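PDB 6CPY: GRMZM2G135359 pseudokinase from Zea mays, which is a receptor-like pseudokinase of uncertain activity whose kinase-fold domain belongs to a family that typically binds ATP and phosphorylates proteins. Local coordinates for residues H100-N105 against F184-S189; N105-C110 against V121-P126; G128-H133 against T176-T181. All coordinates share one frame; numbering follows the deposited sequence.

Contact 1 (H100-N105 against F184-S189)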
loop_
_atom_site.group_PDB
_atom_site.type_symbol
_atom_site.label_atom_id
_atom_site.label_comp_id
_atom_site.label_asym_id
_atom_site.label_seq_id
_atom_site.Cartn_x
_atom_site.Cartn_y
_atom_site.Cartn_z
ATOM N N HIS A 100 -1.615 7.853 8.469
ATOM C CA HIS A 100 -0.233 8.218 8.142
ATOM C C HIS A 100 -0.174 8.917 6.798
ATOM O O HIS A 100 -0.889 8.546 5.850
ATOM C CB HIS A 100 0.678 6.998 8.171
ATOM C CG HIS A 100 2.133 7.349 8.280
ATOM N ND1 HIS A 100 2.895 7.704 7.189
ATOM C CD2 HIS A 100 2.953 7.434 9.355
ATOM C CE1 HIS A 100 4.127 7.980 7.583
ATOM N NE2 HIS A 100 4.189 7.827 8.895
ATOM N N LYS A 101 0.687 9.929 6.710
ATOM C CA LYS A 101 0.898 10.666 5.471
ATOM C C LYS A 101 1.228 9.752 4.285
ATOM O O LYS A 101 0.872 10.053 3.153
ATOM C CB LYS A 101 2.020 11.687 5.676
ATOM C CG LYS A 101 2.256 12.641 4.524
ATOM C CD LYS A 101 3.608 13.324 4.656
ATOM C CE LYS A 101 3.690 14.178 5.912
ATOM N NZ LYS A 101 4.937 14.986 5.936
ATOM N N ASN A 102 1.908 8.637 4.551
ATOM C CA ASN A 102 2.353 7.709 3.511
ATOM C C ASN A 102 1.508 6.439 3.454
ATOM O O ASN A 102 1.933 5.418 2.893
ATOM C CB ASN A 102 3.840 7.367 3.703
ATOM C CG ASN A 102 4.729 8.582 3.552
ATOM O OD1 ASN A 102 5.337 9.038 4.515
ATOM N ND2 ASN A 102 4.762 9.144 2.347
ATOM N N PHE A 103 0.277 6.528 3.972
ATOM C CA PHE A 103 -0.698 5.463 3.824
ATOM C C PHE A 103 -1.895 6.018 3.028
ATOM O O PHE A 103 -2.208 7.200 3.125
ATOM C CB PHE A 103 -1.165 4.953 5.198
ATOM C CG PHE A 103 -2.043 3.734 5.118
ATOM C CD1 PHE A 103 -1.537 2.537 4.644
ATOM C CD2 PHE A 103 -3.380 3.788 5.508
ATOM C CE1 PHE A 103 -2.327 1.413 4.541
ATOM C CE2 PHE A 103 -4.176 2.664 5.408
ATOM C CZ PHE A 103 -3.660 1.484 4.921
ATOM N N MET A 104 -2.525 5.157 2.237
ATOM C CA MET A 104 -3.768 5.494 1.549
ATOM C C MET A 104 -4.913 5.332 2.563
ATOM O O MET A 104 -5.503 4.257 2.687
ATOM C CB MET A 104 -3.946 4.593 0.331
ATOM C CG MET A 104 -5.223 4.838 -0.458
ATOM S SD MET A 104 -5.133 4.139 -2.131
ATOM C CE MET A 104 -4.050 5.325 -2.856
ATOM N N ASN A 105 -5.183 6.415 3.290
ATOM C CA ASN A 105 -6.006 6.377 4.492
ATOM C C ASN A 105 -7.487 6.123 4.193
ATOM O O ASN A 105 -8.023 6.568 3.165
ATOM C CB ASN A 105 -5.833 7.656 5.302
ATOM C CG ASN A 105 -4.409 7.836 5.800
ATOM O OD1 ASN A 105 -3.928 7.038 6.571
ATOM N ND2 ASN A 105 -3.744 8.872 5.343
ATOM N N PHE A 184 4.263 12.908 -6.311
ATOM C CA PHE A 184 4.956 11.623 -6.314
ATOM C C PHE A 184 5.455 11.163 -4.949
ATOM O O PHE A 184 6.471 10.486 -4.856
ATOM C CB PHE A 184 6.064 11.627 -7.368
ATOM C CG PHE A 184 5.539 11.801 -8.754
ATOM C CD1 PHE A 184 5.127 10.705 -9.490
ATOM C CD2 PHE A 184 5.376 13.073 -9.294
ATOM C CE1 PHE A 184 4.608 10.859 -10.761
ATOM C CE2 PHE A 184 4.848 13.237 -10.566
ATOM C CZ PHE A 184 4.469 12.125 -11.302
ATOM N N ALA A 185 4.739 11.520 -3.888
ATOM C CA ALA A 185 4.979 10.905 -2.591
ATOM C C ALA A 185 4.312 9.528 -2.562
ATOM O O ALA A 185 3.324 9.284 -3.265
ATOM C CB ALA A 185 4.450 11.780 -1.469
ATOM N N ALA A 186 4.844 8.633 -1.740
ATOM C CA ALA A 186 4.310 7.288 -1.630
ATOM C C ALA A 186 3.062 7.242 -0.754
ATOM O O ALA A 186 3.021 7.867 0.293
ATOM C CB ALA A 186 5.357 6.351 -1.048
ATOM N N LYS A 187 2.070 6.469 -1.194
ATOM C CA LYS A 187 0.979 6.016 -0.338
ATOM C C LYS A 187 0.808 4.510 -0.462
ATOM O O LYS A 187 0.329 3.994 -1.486
ATOM C CB LYS A 187 -0.324 6.776 -0.649
ATOM C CG LYS A 187 -0.414 8.102 0.104
ATOM C CD LYS A 187 -1.781 8.766 -0.017
ATOM C CE LYS A 187 -1.805 10.106 0.684
ATOM N NZ LYS A 187 -1.832 9.995 2.167
ATOM N N VAL A 188 1.241 3.797 0.574
ATOM C CA VAL A 188 1.063 2.356 0.647
ATOM C C VAL A 188 -0.428 2.102 0.868
ATOM O O VAL A 188 -1.067 2.821 1.635
ATOM C CB VAL A 188 1.860 1.728 1.796
ATOM C CG1 VAL A 188 1.642 0.221 1.847
ATOM C CG2 VAL A 188 3.347 2.059 1.653
ATOM N N SER A 189 -0.970 1.096 0.194
ATOM C CA SER A 189 -2.420 0.850 0.255
ATOM C C SER A 189 -2.779 -0.529 0.762
ATOM O O SER A 189 -1.965 -1.463 0.743
ATOM C CB SER A 189 -3.055 1.058 -1.108
ATOM O OG SER A 189 -2.699 0.030 -2.005
#
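N102 and M104 grip V188 where the loop after helix 82-96, the C-helix of the kinase fold, lies against strand 186-188, which leads to the DFG position. V188 N donates to N102 O at 2.9 Å, and M104 N to V188 O at 2.8 Å, so F103 and V188 form a single bridge. N102 adds a side-chain bond: its ND2 meets A186 O at 3.0 Å, almost straight (171°), on a lone pair and in the plane of both groups. K187 supplies the other polar grip. Its chain is extended until chi4 (-74°) bends NZ to K101 O (2.9 Å) and F103 O (3.0 Å), while E123 makes a salt bridge to the same nitrogen. The turn from H100 to F103, of type I, is braced from within, since H100 O accepts F103 N and N105 ND2 from opposite faces of its plane and H100 ND1 accepts N102 N. Apolar contact is slighter, with M104 SD 3.9 Å from S189 CB. The buried contact is backed by helix 144-164, where C157 touches N102 and F103 and I154 touches A186, while Y179 of strand 178-180 packs on M104 and S189.

Contact 2 (N105-C110 against V121-P126)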
loop_
_atom_site.group_PDB
_atom_site.type_symbol
_atom_site.label_atom_id
_atom_site.label_comp_id
_atom_site.label_asym_id
_atom_site.label_seq_id
_atom_site.Cartn_x
_atom_site.Cartn_y
_atom_site.Cartn_z
ATOM N N ASN A 105 -5.183 6.415 3.290
ATOM C CA ASN A 105 -6.006 6.377 4.492
ATOM C C ASN A 105 -7.487 6.123 4.193
ATOM O O ASN A 105 -8.023 6.568 3.165
ATOM C CB ASN A 105 -5.833 7.656 5.302
ATOM C CG ASN A 105 -4.409 7.836 5.800
ATOM O OD1 ASN A 105 -3.928 7.038 6.571
ATOM N ND2 ASN A 105 -3.744 8.872 5.343
ATOM N N LEU A 106 -8.091 5.334 5.071
ATOM C CA LEU A 106 -9.526 5.088 5.070
ATOM C C LEU A 106 -10.285 6.332 5.527
ATOM O O LEU A 106 -10.064 6.831 6.651
ATOM C CB LEU A 106 -9.832 3.924 6.023
ATOM C CG LEU A 106 -11.289 3.463 6.068
ATOM C CD1 LEU A 106 -11.713 2.840 4.756
ATOM C CD2 LEU A 106 -11.447 2.474 7.214
ATOM N N LEU A 107 -11.150 6.853 4.652
ATOM C CA LEU A 107 -11.907 8.087 4.909
ATOM C C LEU A 107 -13.378 7.855 5.265
ATOM O O LEU A 107 -14.067 8.787 5.696
ATOM C CB LEU A 107 -11.876 8.985 3.674
ATOM C CG LEU A 107 -10.491 9.454 3.226
ATOM C CD1 LEU A 107 -10.599 10.284 1.943
ATOM C CD2 LEU A 107 -9.806 10.225 4.344
ATOM N N GLY A 108 -13.865 6.642 5.035
ATOM C CA GLY A 108 -15.252 6.309 5.325
ATOM C C GLY A 108 -15.616 4.921 4.860
ATOM O O GLY A 108 -14.789 4.195 4.309
ATOM N N TYR A 109 -16.862 4.529 5.094
ATOM C CA TYR A 109 -17.325 3.232 4.630
ATOM C C TYR A 109 -18.815 3.330 4.333
ATOM O O TYR A 109 -19.466 4.275 4.769
ATOM C CB TYR A 109 -17.035 2.146 5.660
ATOM C CG TYR A 109 -17.845 2.273 6.921
ATOM C CD1 TYR A 109 -17.397 3.046 7.976
ATOM C CD2 TYR A 109 -19.078 1.641 7.040
ATOM C CE1 TYR A 109 -18.151 3.187 9.133
ATOM C CE2 TYR A 109 -19.836 1.775 8.196
ATOM C CZ TYR A 109 -19.358 2.546 9.236
ATOM O OH TYR A 109 -20.090 2.685 10.395
ATOM N N CYS A 110 -19.331 2.387 3.560
ATOM C CA CYS A 110 -20.768 2.354 3.288
ATOM C C CYS A 110 -21.242 0.919 3.191
ATOM O O CYS A 110 -20.743 0.119 2.375
ATOM C CB CYS A 110 -21.119 3.140 2.028
ATOM S SG CYS A 110 -22.839 2.938 1.474
ATOM N N VAL A 121 -14.032 3.636 1.577
ATOM C CA VAL A 121 -13.706 4.872 0.891
ATOM C C VAL A 121 -12.296 5.302 1.297
ATOM O O VAL A 121 -12.026 5.534 2.473
ATOM C CB VAL A 121 -14.709 5.984 1.250
ATOM C CG1 VAL A 121 -14.352 7.297 0.555
ATOM C CG2 VAL A 121 -16.124 5.545 0.933
ATOM N N PHE A 122 -11.415 5.447 0.305
ATOM C CA PHE A 122 -10.024 5.771 0.563
ATOM C C PHE A 122 -9.615 7.075 -0.087
ATOM O O PHE A 122 -10.273 7.557 -1.016
ATOM C CB PHE A 122 -9.132 4.666 0.019
ATOM C CG PHE A 122 -9.266 3.369 0.745
ATOM C CD1 PHE A 122 -8.569 3.147 1.927
ATOM C CD2 PHE A 122 -10.067 2.362 0.243
ATOM C CE1 PHE A 122 -8.688 1.948 2.600
ATOM C CE2 PHE A 122 -10.186 1.165 0.907
ATOM C CZ PHE A 122 -9.496 0.955 2.085
ATOM N N GLU A 123 -8.508 7.628 0.396
ATOM C CA GLU A 123 -7.854 8.759 -0.278
ATOM C C GLU A 123 -7.535 8.393 -1.719
ATOM O O GLU A 123 -7.162 7.255 -2.005
ATOM C CB GLU A 123 -6.551 9.128 0.422
ATOM C CG GLU A 123 -6.737 9.770 1.777
ATOM C CD GLU A 123 -5.428 9.994 2.512
ATOM O OE1 GLU A 123 -4.460 9.236 2.264
ATOM O OE2 GLU A 123 -5.395 10.897 3.375
ATOM N N TYR A 124 -7.672 9.362 -2.630
ATOM C CA TYR A 124 -7.356 9.154 -4.052
ATOM C C TYR A 124 -5.927 9.590 -4.326
ATOM O O TYR A 124 -5.539 10.667 -3.904
ATOM C CB TYR A 124 -8.265 10.016 -4.930
ATOM C CG TYR A 124 -7.923 10.000 -6.405
ATOM C CD1 TYR A 124 -8.059 8.838 -7.150
ATOM C CD2 TYR A 124 -7.509 11.157 -7.065
ATOM C CE1 TYR A 124 -7.751 8.810 -8.500
ATOM C CE2 TYR A 124 -7.232 11.142 -8.427
ATOM C CZ TYR A 124 -7.356 9.964 -9.133
ATOM O OH TYR A 124 -7.070 9.911 -10.483
ATOM N N ALA A 125 -5.179 8.772 -5.059
ATOM C CA ALA A 125 -3.805 9.113 -5.472
ATOM C C ALA A 125 -3.791 9.343 -6.980
ATOM O O ALA A 125 -4.020 8.413 -7.737
ATOM C CB ALA A 125 -2.862 7.988 -5.109
ATOM N N PRO A 126 -3.542 10.588 -7.420
ATOM C CA PRO A 126 -3.707 10.876 -8.853
ATOM C C PRO A 126 -2.681 10.262 -9.801
ATOM O O PRO A 126 -2.973 10.111 -10.991
ATOM C CB PRO A 126 -3.648 12.409 -8.924
ATOM C CG PRO A 126 -3.052 12.862 -7.653
ATOM C CD PRO A 126 -3.308 11.801 -6.623
#
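L106 and F122 form a tightly packed part of this contact, within the antiparallel hairpin of strands 106-112 and 117-123 at the edge of the five-stranded N-lobe sheet. They are a non-hydrogen-bonded pair whose side chains share a face. The second torsion of L106 (67°) sets CD1 over the F122 ring in a CH-pi contact, 4.1 Å from the centroid and 24° off the normal, displaced toward the rim. L106 also touches I92 and L95 of helix 82-96. One step on, a classic beta bulge shifts the register: V121 O takes L107 N at 2.7 Å and, weakly, G108 N, while V121 N returns a bond to G108 O at 2.9 Å.

The looser, partly exposed side is that of L107, whose CD1 lies 3.9 Å from E123 CG, the two side chains crossing at about a right angle.

Where the first strand begins, the contact is close again: N105 and E123 run side by side, pointing the same way. E123 N donates to N105 O at 3.0 Å. N105 N donates to E123 OE1 at 3.1 Å from well above the carboxylate plane (64°). N105 ND2 is hydrogen-bonded chiefly to H100 O, so its weak bonds to both carboxylate oxygens are secondary. K187 completes the group through its salt bridge to OE1. An alanine in place of E123 would probably leave N105 N without its acceptor and the K187 charge without its mate. With N105 N and K187 NZ both meeting OE1, the geometry is consistent with a charged E123 carboxylate.

Contact 3 (G128-H133 against T176-T181)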
loop_
_atom_site.group_PDB
_atom_site.type_symbol
_atom_site.label_atom_id
_atom_site.label_comp_id
_atom_site.label_asym_id
_atom_site.label_seq_id
_atom_site.Cartn_x
_atom_site.Cartn_y
_atom_site.Cartn_z
ATOM N N GLY A 128 -1.274 7.153 -9.889
ATOM C CA GLY A 128 -1.294 5.724 -10.137
ATOM C C GLY A 128 -0.345 4.947 -9.237
ATOM O O GLY A 128 0.000 5.424 -8.159
ATOM N N THR A 129 0.072 3.768 -9.696
ATOM C CA THR A 129 0.911 2.856 -8.898
ATOM C C THR A 129 2.396 3.006 -9.189
ATOM O O THR A 129 2.806 3.469 -10.260
ATOM C CB THR A 129 0.558 1.380 -9.126
ATOM O OG1 THR A 129 0.919 0.990 -10.456
ATOM C CG2 THR A 129 -0.940 1.127 -8.876
ATOM N N LEU A 130 3.207 2.584 -8.230
ATOM C CA LEU A 130 4.650 2.573 -8.420
ATOM C C LEU A 130 5.018 1.640 -9.586
ATOM O O LEU A 130 5.849 1.996 -10.428
ATOM C CB LEU A 130 5.339 2.143 -7.118
ATOM C CG LEU A 130 6.858 1.992 -7.138
ATOM C CD1 LEU A 130 7.555 3.277 -7.554
ATOM C CD2 LEU A 130 7.337 1.540 -5.771
ATOM N N PHE A 131 4.390 0.465 -9.642
ATOM C CA PHE A 131 4.624 -0.506 -10.723
ATOM C C PHE A 131 4.460 0.142 -12.100
ATOM O O PHE A 131 5.324 -0.025 -12.968
ATOM C CB PHE A 131 3.676 -1.715 -10.602
ATOM C CG PHE A 131 3.946 -2.802 -11.622
ATOM C CD1 PHE A 131 3.377 -2.745 -12.882
ATOM C CD2 PHE A 131 4.774 -3.876 -11.313
ATOM C CE1 PHE A 131 3.632 -3.736 -13.817
ATOM C CE2 PHE A 131 5.033 -4.865 -12.239
ATOM C CZ PHE A 131 4.459 -4.795 -13.493
ATOM N N GLU A 132 3.363 0.873 -12.280
ATOM C CA GLU A 132 3.069 1.581 -13.534
ATOM C C GLU A 132 4.179 2.540 -13.920
ATOM O O GLU A 132 4.653 2.514 -15.053
ATOM C CB GLU A 132 1.743 2.354 -13.440
ATOM C CG GLU A 132 0.511 1.480 -13.618
ATOM C CD GLU A 132 -0.780 2.119 -13.117
ATOM O OE1 GLU A 132 -0.757 3.264 -12.605
ATOM O OE2 GLU A 132 -1.834 1.458 -13.231
ATOM N N HIS A 133 4.602 3.380 -12.977
ATOM C CA HIS A 133 5.653 4.359 -13.249
ATOM C C HIS A 133 7.031 3.774 -13.468
ATOM O O HIS A 133 7.833 4.374 -14.188
ATOM C CB HIS A 133 5.684 5.438 -12.168
ATOM C CG HIS A 133 4.621 6.466 -12.345
ATOM N ND1 HIS A 133 4.776 7.557 -13.174
ATOM C CD2 HIS A 133 3.362 6.538 -11.857
ATOM C CE1 HIS A 133 3.667 8.273 -13.163
ATOM N NE2 HIS A 133 2.792 7.680 -12.370
ATOM N N THR A 176 2.690 -2.868 -6.949
ATOM C CA THR A 176 1.303 -2.666 -7.408
ATOM C C THR A 176 0.370 -2.096 -6.335
ATOM O O THR A 176 -0.721 -1.601 -6.650
ATOM C CB THR A 176 0.650 -3.957 -7.989
ATOM O OG1 THR A 176 0.384 -4.902 -6.946
ATOM C CG2 THR A 176 1.533 -4.584 -9.055
ATOM N N THR A 177 0.787 -2.143 -5.078
ATOM C CA THR A 177 -0.041 -1.625 -3.990
ATOM C C THR A 177 0.462 -0.327 -3.385
ATOM O O THR A 177 -0.130 0.166 -2.423
ATOM C CB THR A 177 -0.260 -2.686 -2.895
ATOM O OG1 THR A 177 0.963 -2.937 -2.188
ATOM C CG2 THR A 177 -0.761 -3.962 -3.526
ATOM N N VAL A 178 1.532 0.233 -3.956
ATOM C CA VAL A 178 2.010 1.555 -3.589
ATOM C C VAL A 178 1.532 2.540 -4.639
ATOM O O VAL A 178 1.853 2.398 -5.826
ATOM C CB VAL A 178 3.549 1.616 -3.525
ATOM C CG1 VAL A 178 4.010 3.019 -3.177
ATOM C CG2 VAL A 178 4.077 0.607 -2.521
ATOM N N TYR A 179 0.762 3.524 -4.198
ATOM C CA TYR A 179 0.257 4.580 -5.062
ATOM C C TYR A 179 1.068 5.863 -4.865
ATOM O O TYR A 179 1.792 6.012 -3.883
ATOM C CB TYR A 179 -1.230 4.822 -4.790
ATOM C CG TYR A 179 -2.101 3.698 -5.309
ATOM C CD1 TYR A 179 -2.237 2.510 -4.602
ATOM C CD2 TYR A 179 -2.761 3.814 -6.530
ATOM C CE1 TYR A 179 -3.017 1.473 -5.091
ATOM C CE2 TYR A 179 -3.548 2.787 -7.024
ATOM C CZ TYR A 179 -3.670 1.619 -6.307
ATOM O OH TYR A 179 -4.458 0.596 -6.807
ATOM N N LEU A 180 0.942 6.769 -5.823
ATOM C CA LEU A 180 1.728 7.999 -5.861
ATOM C C LEU A 180 0.819 9.227 -5.870
ATOM O O LEU A 180 -0.102 9.304 -6.681
ATOM C CB LEU A 180 2.602 7.997 -7.116
ATOM C CG LEU A 180 3.546 6.797 -7.245
ATOM C CD1 LEU A 180 4.349 6.867 -8.529
ATOM C CD2 LEU A 180 4.485 6.724 -6.045
ATOM N N THR A 181 1.109 10.172 -4.980
ATOM C CA THR A 181 0.354 11.426 -4.854
ATOM C C THR A 181 0.704 12.389 -5.984
ATOM O O THR A 181 1.566 12.096 -6.814
ATOM C CB THR A 181 0.654 12.149 -3.521
ATOM O OG1 THR A 181 2.004 12.644 -3.522
ATOM C CG2 THR A 181 0.441 11.231 -2.335
#
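T129 and Y179 meet where the helix after the hinge (130-135) starts beside strand 178-180, which follows the catalytic-loop region in the kinase fold. Two backbone hydrogen bonds bracket this pair and define a single bridge: L180 N donates to G128 O at 2.9 Å, nearly in line with the carbonyl, and L130 N donates to V178 O at 2.8 Å.

Polar side-chain bonds lie within the helix start and form a capping box. T129, the N-cap, accepts E132 N at 3.1 Å on OG1, which sits between the backbone N and the carbonyl carbon (chi1 68°). In return T129 N reaches E132 OE1 at 3.1 Å, approaching from above the carboxylate plane (56°). The positive phi at position 128 favours glycine, and a beta carbon there would run into E132 OE1.

The chief aromatic contact is CH-pi. CG2 of T129, anti to the carbonyl carbon, lies over one face of the Y179 ring, 3.9 Å from its centroid and 25° off the normal. The two side chains point the same way.

Apolar contacts complete the packing. L130 CB sits 4.0 Å from V178 CB, and F131 CB rests against T176 CG2. L180 CD1 comes within 3.5 Å of H133 CD2, the L180 and H133 side chains passing antiparallel to one another. H133 ND1 is hydrogen-bonded to E140 O. V224 and I228 of helix 214-230 touch L130, while I154 and I150 of helix 144-164 touch V178 and L180.

T129 thus divides its labour: its hydroxyl caps the helix, its methyl meets the ring. The T129 amide and the positive end of the helix would probably favour a negative charge on E132.

Contacts 1 and 2 are buried, whereas contact 3 is partly exposed. Contact 2 belongs to the five-stranded sheet; contacts 1 and 3 instead use the two neighbouring strands 186-188 and 178-180, tied by K187 N to Y179 O at 2.7 Å. Contact 1 shares N105 with contact 2, and the K187-E123 pair joins them, so the two sheets are linked by charge. Contacts 2 and 3 meet by packing alone, A125 against Y179 CB and the L180 carbonyl. Chemistry follows place: backbone and amide bonds plus a lysine reaching carbonyls in contact 1, a bulged hairpin with a carboxylate held by amides and a lysine in contact 2, and helix capping with ring packing in contact 3.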